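GDP-mannose-dependent alpha-(1-6)-phosphatidylinositol monomannoside mannosyltransferase (Corynebacterium glutamicum, PDB 3OKP) belongs to the GT-B class of glycosyltransferases, whose members are built from two Rossmann-like domains facing each other across a cleft. Local coordinates at residues 89-94 / 112-117; 13-18 / 50-55; 165-170 / 361-366; 192-197 / 229-234. One frame throughout, in Å; residues are numbered along the deposited sequence.

How the interactions relate
Interactions 2 and 1 come first along the chain, in that order and both in the N-terminal domain; their centres are about 20 Å apart, and Asp13 touches Ala94 where the loop and the strand end meet. Interaction 1 lies inside the N-terminal parallel sheet. Interaction 3, its centre about 16 Å away, starts on the edge strand 164-167 of that sheet and reaches residues near the C-terminus. Interaction 4 belongs to the second sheet, with its centre about 45 Å from that of interaction 1, and is nested inside the loop that interaction 3 closes. The chain thus passes through the second domain and returns at 361-366 to pack on the first.

Interaction 1 of 4, residues 89-94 / 112-117; sequences NVWFGA and KVIAST
Trp91 and Ser116 are joined side chain to side chain across two neighbouring parallel strands, the indole edge passing from Ile114 to Ser116. Trp91 CB leaves the sheet on the face it shares with Ile114, and CG is anti to the backbone N (chi1 180°). Next, CD1 meets Ile114, with CG2 of that residue at 3.8 Å and its backbone O near the ring plane at 3.7 Å from CD1. One atom further, NE1 donates to Ser116 OG at 2.8 Å, with an N-H...O angle of 160° and the hydroxyl only 4° out of the ring plane. Beyond it, CE2 and CZ2 lie 3.6 and 3.7 Å from Ser116 OG. That hydroxyl is also bonded to Thr145 OG1 of the next strand, so it links three strands. The strands 89-92 and 112-116 are the two ends of a beta-alpha-beta unit whose connection carries helix 102-107, within the Rossmann-like N-terminal domain. Backbone bonds Val90 N to Lys112 O, Ile114 N to Val90 O, Phe92 N to Ile114 O and Ser116 N to Phe92 O hold the register. On the other face of the sheet, Phe92 CE2 lies 3.7 Å from Val113 CG1, which sits at the ring edge, with helix 102-107 covering both residues. At the start of the strands, Asn89 OD1 lies beside the Lys112 chain and is bonded to Arg5, while Lys112 NZ reaches Ile375 O.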
loop_
_atom_site.group_PDB
_atom_site.type_symbol
_atom_site.label_atom_id
_atom_site.label_comp_id
_atom_site.label_asym_id
_atom_site.label_seq_id
_atom_site.Cartn_x
_atom_site.Cartn_y
_atom_site.Cartn_z
ATOM N N ASN A 89 13.079 -9.240 19.815
ATOM C CA ASN A 89 12.643 -9.461 18.434
ATOM C C ASN A 89 13.553 -8.764 17.440
ATOM O O ASN A 89 13.933 -7.615 17.643
ATOM C CB ASN A 89 11.217 -8.936 18.204
ATOM C CG ASN A 89 10.229 -9.414 19.245
ATOM O OD1 ASN A 89 10.093 -10.611 19.497
ATOM N ND2 ASN A 89 9.509 -8.470 19.840
ATOM N N VAL A 90 13.880 -9.459 16.356
ATOM C CA VAL A 90 14.564 -8.841 15.226
ATOM C C VAL A 90 13.621 -8.859 14.026
ATOM O O VAL A 90 13.199 -9.926 13.565
ATOM C CB VAL A 90 15.908 -9.543 14.899
ATOM C CG1 VAL A 90 16.537 -8.967 13.629
ATOM C CG2 VAL A 90 16.868 -9.403 16.065
ATOM N N TRP A 91 13.280 -7.667 13.548
ATOM C CA TRP A 91 12.331 -7.508 12.459
ATOM C C TRP A 91 13.025 -6.940 11.224
ATOM O O TRP A 91 13.431 -5.777 11.207
ATOM C CB TRP A 91 11.163 -6.614 12.906
ATOM C CG TRP A 91 10.095 -6.355 11.870
ATOM C CD1 TRP A 91 9.814 -7.106 10.760
ATOM C CD2 TRP A 91 9.136 -5.288 11.882
ATOM N NE1 TRP A 91 8.758 -6.557 10.071
ATOM C CE2 TRP A 91 8.320 -5.445 10.737
ATOM C CE3 TRP A 91 8.892 -4.208 12.743
ATOM C CZ2 TRP A 91 7.277 -4.562 10.431
ATOM C CZ3 TRP A 91 7.853 -3.328 12.438
ATOM C CH2 TRP A 91 7.059 -3.514 11.289
ATOM N N PHE A 92 13.175 -7.781 10.204
ATOM C CA PHE A 92 13.674 -7.334 8.910
ATOM C C PHE A 92 12.508 -6.729 8.135
ATOM O O PHE A 92 11.591 -7.443 7.712
ATOM C CB PHE A 92 14.324 -8.487 8.136
ATOM C CG PHE A 92 15.527 -9.078 8.826
ATOM C CD1 PHE A 92 16.780 -8.484 8.703
ATOM C CD2 PHE A 92 15.404 -10.225 9.604
ATOM C CE1 PHE A 92 17.894 -9.022 9.347
ATOM C CE2 PHE A 92 16.511 -10.770 10.249
ATOM C CZ PHE A 92 17.758 -10.166 10.121
ATOM N N GLY A 93 12.549 -5.406 7.975
ATOM C CA GLY A 93 11.472 -4.647 7.334
ATOM C C GLY A 93 11.156 -5.112 5.927
ATOM O O GLY A 93 10.015 -5.004 5.468
ATOM N N ALA A 94 12.180 -5.615 5.244
ATOM C CA ALA A 94 12.026 -6.259 3.949
ATOM C C ALA A 94 12.832 -7.549 3.991
ATOM O O ALA A 94 14.003 -7.545 4.374
ATOM C CB ALA A 94 12.506 -5.344 2.828
ATOM N N LYS A 112 13.017 -14.227 18.764
ATOM C CA LYS A 112 12.075 -14.219 17.650
ATOM C C LYS A 112 12.613 -13.400 16.480
ATOM O O LYS A 112 13.068 -12.266 16.661
ATOM C CB LYS A 112 10.716 -13.661 18.088
ATOM C CG LYS A 112 9.611 -13.842 17.051
ATOM C CD LYS A 112 8.313 -13.152 17.463
ATOM C CE LYS A 112 7.717 -13.776 18.718
ATOM N NZ LYS A 112 6.351 -13.259 18.984
ATOM N N VAL A 113 12.558 -13.984 15.287
ATOM C CA VAL A 113 12.921 -13.282 14.061
ATOM C C VAL A 113 11.692 -13.127 13.169
ATOM O O VAL A 113 11.004 -14.103 12.862
ATOM C CB VAL A 113 14.063 -13.994 13.286
ATOM C CG1 VAL A 113 14.348 -13.278 11.965
ATOM C CG2 VAL A 113 15.328 -14.063 14.133
ATOM N N ILE A 114 11.422 -11.885 12.778
ATOM C CA ILE A 114 10.314 -11.558 11.890
ATOM C C ILE A 114 10.880 -10.951 10.610
ATOM O O ILE A 114 11.840 -10.183 10.659
ATOM C CB ILE A 114 9.318 -10.550 12.545
ATOM C CG1 ILE A 114 8.886 -11.008 13.944
ATOM C CG2 ILE A 114 8.087 -10.335 11.671
ATOM C CD1 ILE A 114 9.661 -10.366 15.074
ATOM N N ALA A 115 10.295 -11.314 9.470
ATOM C CA ALA A 115 10.615 -10.672 8.197
ATOM C C ALA A 115 9.335 -10.342 7.428
ATOM O O ALA A 115 8.427 -11.175 7.332
ATOM C CB ALA A 115 11.543 -11.552 7.361
ATOM N N SER A 116 9.267 -9.124 6.895
ATOM C CA SER A 116 8.100 -8.671 6.137
ATOM C C SER A 116 8.335 -8.742 4.633
ATOM O O SER A 116 9.334 -8.233 4.127
ATOM C CB SER A 116 7.697 -7.246 6.539
ATOM O OG SER A 116 7.168 -7.204 7.856
ATOM N N THR A 117 7.413 -9.388 3.927
ATOM C CA THR A 117 7.433 -9.399 2.469
ATOM C C THR A 117 6.531 -8.292 1.951
ATOM O O THR A 117 5.651 -7.804 2.671
ATOM C CB THR A 117 6.971 -10.749 1.882
ATOM O OG1 THR A 117 5.613 -11.006 2.263
ATOM C CG2 THR A 117 7.873 -11.885 2.357
#

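Interaction 2 of 4, residues 13-18 / 50-55; sequences DFPPRI and HAYDKT
The backbone O of Tyr52, whose ring packs against Pro15, is gripped by two donors of a single residue: Thr55 OG1 at 2.6 Å from Tyr52 O, in the carbonyl plane, and Thr55 N. Both bonds stay within 50-55 and tie Thr55 back to the helix that presents the tyrosine. Across the contact there is no hydrogen bond, and the joint is made by rings. Tyr52 CG stands anti to its backbone N (chi1 -177°), which sets it off the helix on the side of the prolines. Pro15 CB sits over one face in a CH-pi contact, 3.7 Å from the centroid of the Tyr52 ring and 27° off its normal. It is displaced toward the phenol end, 3.3 Å from Tyr52 CZ, while Pro15 CG approaches Tyr52 OH at 3.6 Å. The nitrogen of Pro16 lies above the same face, and Pro16 CB meets Tyr52 CB at 4.1 Å. A cis peptide joins Pro15 to Pro16, bending the loop where it meets the helix. Phe14 CE2 approaches Tyr52 CE2 at 4.2 Å, at the edge of the tyrosine ring and near its plane. Asp53 OD1 lies at the edge of both rings, and its OD2 forms a salt bridge with Arg62, which also bonds Pro15 O and so ties the two segments together. The loop between strand 7-11 and helix 20-29, here laid against helix 46-53, is the first strand-to-helix connection of the Rossmann-like N-terminal domain.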
loop_
_atom_site.group_PDB
_atom_site.type_symbol
_atom_site.label_atom_id
_atom_site.label_comp_id
_atom_site.label_asym_id
_atom_site.label_seq_id
_atom_site.Cartn_x
_atom_site.Cartn_y
_atom_site.Cartn_z
ATOM N N ASP A 13 15.562 0.360 4.085
ATOM C CA ASP A 13 14.462 1.212 3.634
ATOM C C ASP A 13 13.871 2.008 4.797
ATOM O O ASP A 13 12.954 1.545 5.471
ATOM C CB ASP A 13 13.359 0.363 2.990
ATOM C CG ASP A 13 13.884 -0.575 1.917
ATOM O OD1 ASP A 13 14.482 -0.093 0.929
ATOM O OD2 ASP A 13 13.681 -1.801 2.060
ATOM N N PHE A 14 14.401 3.203 5.027
ATOM C CA PHE A 14 13.937 4.049 6.123
ATOM C C PHE A 14 13.933 5.508 5.672
ATOM O O PHE A 14 14.766 5.895 4.851
ATOM C CB PHE A 14 14.837 3.855 7.354
ATOM C CG PHE A 14 14.213 4.306 8.653
ATOM C CD1 PHE A 14 13.137 3.614 9.206
ATOM C CD2 PHE A 14 14.718 5.409 9.336
ATOM C CE1 PHE A 14 12.557 4.027 10.407
ATOM C CE2 PHE A 14 14.147 5.830 10.540
ATOM C CZ PHE A 14 13.067 5.135 11.076
ATOM N N PRO A 15 12.975 6.317 6.173
ATOM C CA PRO A 15 13.037 7.764 5.961
ATOM C C PRO A 15 14.389 8.351 6.405
ATOM O O PRO A 15 15.090 7.718 7.201
ATOM C CB PRO A 15 11.907 8.293 6.846
ATOM C CG PRO A 15 10.944 7.175 6.936
ATOM C CD PRO A 15 11.768 5.927 6.929
ATOM N N PRO A 16 14.743 9.564 5.931
ATOM C CA PRO A 16 13.933 10.528 5.169
ATOM C C PRO A 16 13.679 10.184 3.693
ATOM O O PRO A 16 12.883 10.864 3.042
ATOM C CB PRO A 16 14.730 11.828 5.296
ATOM C CG PRO A 16 16.138 11.383 5.432
ATOM C CD PRO A 16 16.106 10.075 6.178
ATOM N N ARG A 17 14.345 9.153 3.172
ATOM C CA ARG A 17 14.103 8.696 1.799
ATOM C C ARG A 17 12.627 8.342 1.595
ATOM O O ARG A 17 12.003 7.719 2.459
ATOM C CB ARG A 17 15.002 7.500 1.454
ATOM C CG ARG A 17 14.953 7.073 -0.014
ATOM C CD ARG A 17 15.952 5.963 -0.308
ATOM N NE ARG A 17 15.783 5.421 -1.654
ATOM N N ILE A 18 12.076 8.759 0.456
ATOM C CA ILE A 18 10.664 8.540 0.136
ATOM C C ILE A 18 10.472 7.215 -0.603
ATOM O O ILE A 18 11.232 6.890 -1.517
ATOM C CB ILE A 18 10.082 9.721 -0.705
ATOM C CG1 ILE A 18 10.207 11.055 0.050
ATOM C CG2 ILE A 18 8.629 9.449 -1.137
ATOM C CD1 ILE A 18 9.437 11.136 1.371
ATOM N N HIS A 50 20.277 12.648 10.152
ATOM C CA HIS A 50 20.377 13.223 11.498
ATOM C C HIS A 50 19.198 14.145 11.809
ATOM O O HIS A 50 18.634 14.089 12.906
ATOM C CB HIS A 50 21.697 13.980 11.679
ATOM C CG HIS A 50 22.902 13.092 11.733
ATOM N ND1 HIS A 50 24.013 13.296 10.942
ATOM C CD2 HIS A 50 23.167 11.991 12.478
ATOM C CE1 HIS A 50 24.913 12.365 11.203
ATOM N NE2 HIS A 50 24.425 11.560 12.129
ATOM N N ALA A 51 18.828 14.977 10.835
ATOM C CA ALA A 51 17.710 15.909 10.984
ATOM C C ALA A 51 16.376 15.189 11.169
ATOM O O ALA A 51 15.553 15.603 11.985
ATOM C CB ALA A 51 17.648 16.868 9.796
ATOM N N TYR A 52 16.170 14.111 10.412
ATOM C CA TYR A 52 14.950 13.314 10.528
ATOM C C TYR A 52 14.879 12.556 11.855
ATOM O O TYR A 52 13.845 12.569 12.523
ATOM C CB TYR A 52 14.800 12.342 9.350
ATOM C CG TYR A 52 13.505 11.561 9.398
ATOM C CD1 TYR A 52 12.320 12.115 8.917
ATOM C CD2 TYR A 52 13.460 10.274 9.942
ATOM C CE1 TYR A 52 11.122 11.408 8.971
ATOM C CE2 TYR A 52 12.268 9.561 10.004
ATOM C CZ TYR A 52 11.103 10.137 9.514
ATOM O OH TYR A 52 9.922 9.438 9.559
ATOM N N ASP A 53 15.980 11.904 12.228
ATOM C CA ASP A 53 16.048 11.099 13.450
ATOM C C ASP A 53 15.820 11.938 14.712
ATOM O O ASP A 53 15.270 11.450 15.703
ATOM C CB ASP A 53 17.391 10.360 13.532
ATOM C CG ASP A 53 17.582 9.349 12.400
ATOM O OD1 ASP A 53 16.622 9.087 11.639
ATOM O OD2 ASP A 53 18.707 8.819 12.271
ATOM N N LYS A 54 16.241 13.201 14.650
ATOM C CA LYS A 54 16.051 14.177 15.723
ATOM C C LYS A 54 14.565 14.434 16.030
ATOM O O LYS A 54 14.219 14.843 17.142
ATOM C CB LYS A 54 16.766 15.487 15.348
ATOM C CG LYS A 54 16.876 16.539 16.448
ATOM C CD LYS A 54 17.881 16.158 17.528
ATOM C CE LYS A 54 18.059 17.295 18.525
ATOM N NZ LYS A 54 18.609 16.806 19.823
ATOM N N THR A 55 13.697 14.184 15.049
ATOM C CA THR A 55 12.254 14.416 15.208
ATOM C C THR A 55 11.520 13.246 15.871
ATOM O O THR A 55 10.378 13.396 16.309
ATOM C CB THR A 55 11.551 14.748 13.860
ATOM O OG1 THR A 55 11.487 13.574 13.036
ATOM C CG2 THR A 55 12.273 15.869 13.121
#

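Interaction 3 of 4, residues 165-170 / 361-366; sequences FEHLPS and AEWSWE
Apolar packing joins Pro169 to Trp363: Pro169 CG lies 3.5 Å from Trp363 CZ3 on the six-membered ring, and the two side chains cross at about a right angle. Apart from this, His167 CE1 makes a distant approach to Trp363 CH2, at 4.3 Å. Within the segment, Pro169 CD lies over the centre of the His167 ring, 3.4 Å above it, while His167 NE2 is bonded to Ile147 O.

Contacts of Ser170 with the two indoles form a second group. Its OG, placed anti to the backbone N (chi1 178°), comes within 3.3 Å of Trp365 CZ2, and its carbonyl carbon lies over a face of that indole. The Ser170 backbone O faces the edge of Trp363, in plane with the ring and 3.9 Å from Trp363 CE3. This oxygen is buried without a partner in the model, and the ring edge could at most compensate weakly.

Hydrogen bonds lie just outside the touching atoms. Ser364 is the N-cap of helix 365-377, its OG bonded to Ile367 N; Arg371 of that helix holds His167 O, and the Trp363 backbone pairs with Val172. The side chain of Ser170 is about 8 Å from the bound guanosine-5'-diphosphate-alpha-D-mannose, at the GT-B junction where the C-terminal helix of the chain returns to pack on the N-terminal domain.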
loop_
_atom_site.group_PDB
_atom_site.type_symbol
_atom_site.label_atom_id
_atom_site.label_comp_id
_atom_site.label_asym_id
_atom_site.label_seq_id
_atom_site.Cartn_x
_atom_site.Cartn_y
_atom_site.Cartn_z
ATOM N N PHE A 165 2.990 -17.787 8.992
ATOM C CA PHE A 165 2.657 -16.723 8.046
ATOM C C PHE A 165 1.551 -15.822 8.590
ATOM O O PHE A 165 0.478 -16.303 8.965
ATOM C CB PHE A 165 2.279 -17.309 6.684
ATOM C CG PHE A 165 3.395 -18.072 6.020
ATOM C CD1 PHE A 165 4.281 -17.429 5.163
ATOM C CD2 PHE A 165 3.558 -19.436 6.252
ATOM C CE1 PHE A 165 5.312 -18.135 4.544
ATOM C CE2 PHE A 165 4.587 -20.148 5.642
ATOM C CZ PHE A 165 5.466 -19.495 4.787
ATOM N N GLU A 166 1.827 -14.520 8.636
ATOM C CA GLU A 166 0.912 -13.544 9.227
ATOM C C GLU A 166 0.573 -12.412 8.259
ATOM O O GLU A 166 1.460 -11.835 7.631
ATOM C CB GLU A 166 1.506 -12.961 10.516
ATOM C CG GLU A 166 1.717 -13.967 11.644
ATOM C CD GLU A 166 0.440 -14.302 12.406
ATOM O OE1 GLU A 166 -0.586 -13.610 12.216
ATOM O OE2 GLU A 166 0.467 -15.263 13.200
ATOM N N HIS A 167 -0.716 -12.102 8.146
ATOM C CA HIS A 167 -1.190 -11.031 7.270
ATOM C C HIS A 167 -0.902 -9.660 7.886
ATOM O O HIS A 167 -1.518 -9.273 8.884
ATOM C CB HIS A 167 -2.690 -11.209 6.978
ATOM C CG HIS A 167 -3.226 -10.285 5.924
ATOM N ND1 HIS A 167 -4.423 -9.614 6.063
ATOM C CD2 HIS A 167 -2.732 -9.925 4.715
ATOM C CE1 HIS A 167 -4.644 -8.883 4.985
ATOM N NE2 HIS A 167 -3.631 -9.050 4.153
ATOM N N LEU A 168 0.049 -8.936 7.300
ATOM C CA LEU A 168 0.397 -7.599 7.783
ATOM C C LEU A 168 0.540 -6.583 6.643
ATOM O O LEU A 168 1.655 -6.150 6.321
ATOM C CB LEU A 168 1.655 -7.636 8.667
ATOM C CG LEU A 168 1.879 -6.455 9.624
ATOM C CD1 LEU A 168 0.855 -6.439 10.747
ATOM C CD2 LEU A 168 3.295 -6.468 10.189
ATOM N N PRO A 169 -0.591 -6.210 6.016
ATOM C CA PRO A 169 -0.582 -5.157 5.008
ATOM C C PRO A 169 -0.512 -3.780 5.655
ATOM O O PRO A 169 -0.709 -3.654 6.863
ATOM C CB PRO A 169 -1.939 -5.331 4.325
ATOM C CG PRO A 169 -2.817 -5.864 5.400
ATOM C CD PRO A 169 -1.943 -6.774 6.204
ATOM N N SER A 170 -0.246 -2.760 4.847
ATOM C CA SER A 170 -0.332 -1.378 5.298
ATOM C C SER A 170 -1.737 -1.071 5.813
ATOM O O SER A 170 -2.727 -1.640 5.338
ATOM C CB SER A 170 0.015 -0.424 4.153
ATOM O OG SER A 170 -0.112 0.929 4.559
ATOM N N ALA A 361 -13.086 -0.833 10.840
ATOM C CA ALA A 361 -13.128 -2.137 11.497
ATOM C C ALA A 361 -11.935 -3.035 11.161
ATOM O O ALA A 361 -11.553 -3.885 11.966
ATOM C CB ALA A 361 -14.443 -2.852 11.174
ATOM N N GLU A 362 -11.339 -2.842 9.984
ATOM C CA GLU A 362 -10.364 -3.809 9.466
ATOM C C GLU A 362 -9.065 -3.250 8.878
ATOM O O GLU A 362 -8.105 -4.006 8.684
ATOM C CB GLU A 362 -11.040 -4.736 8.438
ATOM C CG GLU A 362 -11.320 -6.155 8.938
ATOM C CD GLU A 362 -12.383 -6.219 10.019
ATOM N N TRP A 363 -9.017 -1.947 8.601
ATOM C CA TRP A 363 -7.902 -1.394 7.818
ATOM C C TRP A 363 -7.169 -0.175 8.389
ATOM O O TRP A 363 -6.180 0.276 7.808
ATOM C CB TRP A 363 -8.359 -1.100 6.388
ATOM C CG TRP A 363 -8.631 -2.330 5.585
ATOM C CD1 TRP A 363 -9.851 -2.871 5.301
ATOM C CD2 TRP A 363 -7.658 -3.180 4.963
ATOM N NE1 TRP A 363 -9.701 -4.003 4.535
ATOM C CE2 TRP A 363 -8.365 -4.215 4.312
ATOM C CE3 TRP A 363 -6.258 -3.165 4.889
ATOM C CZ2 TRP A 363 -7.720 -5.229 3.594
ATOM C CZ3 TRP A 363 -5.617 -4.171 4.172
ATOM C CH2 TRP A 363 -6.350 -5.188 3.535
ATOM N N SER A 364 -7.643 0.355 9.514
ATOM C CA SER A 364 -7.022 1.530 10.133
ATOM C C SER A 364 -5.637 1.209 10.703
ATOM O O SER A 364 -5.295 0.039 10.904
ATOM C CB SER A 364 -7.923 2.091 11.236
ATOM O OG SER A 364 -7.963 1.214 12.348
ATOM N N TRP A 365 -4.843 2.250 10.957
ATOM C CA TRP A 365 -3.541 2.071 11.604
ATOM C C TRP A 365 -3.681 1.610 13.056
ATOM O O TRP A 365 -2.769 0.990 13.601
ATOM C CB TRP A 365 -2.672 3.334 11.494
ATOM C CG TRP A 365 -1.995 3.438 10.160
ATOM C CD1 TRP A 365 -2.231 4.367 9.187
ATOM C CD2 TRP A 365 -0.994 2.553 9.636
ATOM N NE1 TRP A 365 -1.430 4.123 8.095
ATOM C CE2 TRP A 365 -0.661 3.017 8.344
ATOM C CE3 TRP A 365 -0.341 1.416 10.137
ATOM C CZ2 TRP A 365 0.296 2.381 7.540
ATOM C CZ3 TRP A 365 0.612 0.787 9.341
ATOM C CH2 TRP A 365 0.920 1.273 8.055
ATOM N N GLU A 366 -4.831 1.903 13.661
ATOM C CA GLU A 366 -5.155 1.421 15.005
ATOM C C GLU A 366 -5.342 -0.095 15.007
ATOM O O GLU A 366 -4.792 -0.793 15.861
ATOM C CB GLU A 366 -6.410 2.114 15.546
ATOM C CG GLU A 366 -6.176 3.527 16.090
ATOM C CD GLU A 366 -6.041 4.593 15.004
ATOM O OE1 GLU A 366 -6.332 4.313 13.818
ATOM O OE2 GLU A 366 -5.644 5.729 15.351
#

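Interaction 4 of 4, residues 192-197 / 229-234; sequences LGFTDT and DAQLLI
Phe194 supplies the first shell: the outer atoms of its ring, CE1, CZ and CE2, reach Gln231 and Leu233 of the strand. CE1 and CZ both approach Gln231 CG, with Phe194 CE1 at 3.6 Å from that methylene. Gln231 bends at chi2 (-69°), which turns CD back beside the ring, and the amide plane lies 26° from the ring plane. On the other side of CZ, Phe194 CE2 meets Leu233 CD2 at 3.7 Å, the methyl lying at the ring edge and in its plane. Phe194 and Leu233 run alongside each other with opposite directions. Leu192 adds a light touch, its CD1 4.3 Å from Leu233 CD1.

These contacts lay the connection between helix 182-191 and strand 200-204 against strand 231-235, which neighbours 200-204 in the parallel sheet of the Rossmann-like C-terminal domain. Leu233 has its side chain about 10 Å from the bound guanosine-5'-diphosphate-alpha-D-mannose.

In the next shell, Leu192 O stands 3.7 Å above the centre of the Phe194 ring. Gly193 between them takes positive phi (84°) in a Schellman motif that ends the helix and turns the chain toward the phenylalanine. The amide of Gln231 is fixed at both ends, OE1 by Lys256 NZ and NE2 by Gln253 O, which probably helps keep its methylenes against the ring. Further along, a water lies between Thr197 O, at 3.0 Å from it, and Asp229 OD2, but it cannot serve every nearby acceptor at once, so this bridge is not assured. Thr195 OG1 and Thr197 OG1 share a hydrogen bond of 2.9 Å across the turn, while Asp196 OD1 is bonded to Ser186 OG and Thr195 O to Arg189 NH1, both on helix 182-191.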
loop_
_atom_site.group_PDB
_atom_site.type_symbol
_atom_site.label_atom_id
_atom_site.label_comp_id
_atom_site.label_asym_id
_atom_site.label_seq_id
_atom_site.Cartn_x
_atom_site.Cartn_y
_atom_site.Cartn_z
ATOM N N LEU A 192 -12.734 22.861 -8.748
ATOM C CA LEU A 192 -12.460 22.096 -9.966
ATOM C C LEU A 192 -13.271 22.588 -11.169
ATOM O O LEU A 192 -13.091 22.100 -12.291
ATOM C CB LEU A 192 -12.731 20.603 -9.727
ATOM C CG LEU A 192 -11.822 19.846 -8.749
ATOM C CD1 LEU A 192 -12.547 18.656 -8.143
ATOM C CD2 LEU A 192 -10.525 19.405 -9.415
ATOM N N GLY A 193 -14.161 23.549 -10.931
ATOM C CA GLY A 193 -15.022 24.093 -11.979
ATOM C C GLY A 193 -16.265 23.254 -12.204
ATOM O O GLY A 193 -16.860 23.289 -13.285
ATOM N N PHE A 194 -16.651 22.497 -11.179
ATOM C CA PHE A 194 -17.835 21.639 -11.223
ATOM C C PHE A 194 -18.881 22.144 -10.225
ATOM O O PHE A 194 -18.662 23.144 -9.541
ATOM C CB PHE A 194 -17.477 20.180 -10.892
ATOM C CG PHE A 194 -16.363 19.595 -11.733
ATOM C CD1 PHE A 194 -16.223 19.920 -13.083
ATOM C CD2 PHE A 194 -15.479 18.679 -11.172
ATOM C CE1 PHE A 194 -15.199 19.367 -13.847
ATOM C CE2 PHE A 194 -14.451 18.119 -11.929
ATOM C CZ PHE A 194 -14.313 18.464 -13.269
ATOM N N THR A 195 -20.010 21.443 -10.141
ATOM C CA THR A 195 -21.081 21.798 -9.209
ATOM C C THR A 195 -21.470 20.605 -8.326
ATOM O O THR A 195 -20.847 19.544 -8.391
ATOM C CB THR A 195 -22.343 22.312 -9.949
ATOM O OG1 THR A 195 -22.945 21.236 -10.675
ATOM C CG2 THR A 195 -22.002 23.450 -10.911
ATOM N N ASP A 196 -22.504 20.790 -7.506
ATOM C CA ASP A 196 -23.040 19.717 -6.666
ATOM C C ASP A 196 -23.631 18.571 -7.496
ATOM O O ASP A 196 -23.744 17.444 -7.010
ATOM C CB ASP A 196 -24.105 20.265 -5.707
ATOM C CG ASP A 196 -23.515 21.106 -4.580
ATOM O OD1 ASP A 196 -22.274 21.169 -4.439
ATOM O OD2 ASP A 196 -24.305 21.712 -3.828
ATOM N N THR A 197 -23.997 18.866 -8.743
ATOM C CA THR A 197 -24.680 17.893 -9.599
ATOM C C THR A 197 -23.756 17.122 -10.549
ATOM O O THR A 197 -24.172 16.115 -11.129
ATOM C CB THR A 197 -25.824 18.546 -10.415
ATOM O OG1 THR A 197 -25.303 19.614 -11.217
ATOM C CG2 THR A 197 -26.910 19.085 -9.489
ATOM N N ASP A 229 -22.446 15.238 -18.623
ATOM C CA ASP A 229 -21.567 16.077 -17.801
ATOM C C ASP A 229 -20.628 15.279 -16.878
ATOM O O ASP A 229 -19.951 15.858 -16.025
ATOM C CB ASP A 229 -22.384 17.113 -17.006
ATOM C CG ASP A 229 -23.413 16.477 -16.071
ATOM O OD1 ASP A 229 -23.860 15.338 -16.329
ATOM O OD2 ASP A 229 -23.780 17.127 -15.069
ATOM N N ALA A 230 -20.581 13.959 -17.065
ATOM C CA ALA A 230 -19.730 13.080 -16.255
ATOM C C ALA A 230 -18.250 13.380 -16.464
ATOM O O ALA A 230 -17.793 13.533 -17.596
ATOM C CB ALA A 230 -20.022 11.617 -16.557
ATOM N N GLN A 231 -17.509 13.457 -15.364
ATOM C CA GLN A 231 -16.089 13.786 -15.410
ATOM C C GLN A 231 -15.244 12.666 -14.828
ATOM O O GLN A 231 -15.474 12.218 -13.695
ATOM C CB GLN A 231 -15.802 15.095 -14.662
ATOM C CG GLN A 231 -16.479 16.327 -15.255
ATOM C CD GLN A 231 -15.915 16.726 -16.610
ATOM O OE1 GLN A 231 -14.720 16.565 -16.874
ATOM N NE2 GLN A 231 -16.774 17.252 -17.474
ATOM N N LEU A 232 -14.276 12.217 -15.618
ATOM C CA LEU A 232 -13.254 11.294 -15.149
ATOM C C LEU A 232 -12.008 12.085 -14.779
ATOM O O LEU A 232 -11.386 12.729 -15.633
ATOM C CB LEU A 232 -12.927 10.242 -16.217
ATOM C CG LEU A 232 -11.777 9.259 -15.943
ATOM C CD1 LEU A 232 -12.017 8.426 -14.684
ATOM C CD2 LEU A 232 -11.555 8.355 -17.146
ATOM N N LEU A 233 -11.658 12.043 -13.499
ATOM C CA LEU A 233 -10.478 12.741 -13.010
ATOM C C LEU A 233 -9.320 11.768 -12.877
ATOM O O LEU A 233 -9.360 10.839 -12.068
ATOM C CB LEU A 233 -10.759 13.429 -11.671
ATOM C CG LEU A 233 -11.957 14.382 -11.582
ATOM C CD1 LEU A 233 -12.092 14.902 -10.166
ATOM C CD2 LEU A 233 -11.834 15.544 -12.570
ATOM N N ILE A 234 -8.295 11.987 -13.690
ATOM C CA ILE A 234 -7.094 11.175 -13.640
ATOM C C ILE A 234 -6.038 11.910 -12.818
ATOM O O ILE A 234 -5.457 12.909 -13.262
ATOM C CB ILE A 234 -6.614 10.782 -15.061
ATOM C CG1 ILE A 234 -7.655 9.867 -15.722
ATOM C CG2 ILE A 234 -5.257 10.093 -15.002
ATOM C CD1 ILE A 234 -7.522 9.735 -17.222
HETATM O O HOH W 1 -25.561 15.317 -13.669
#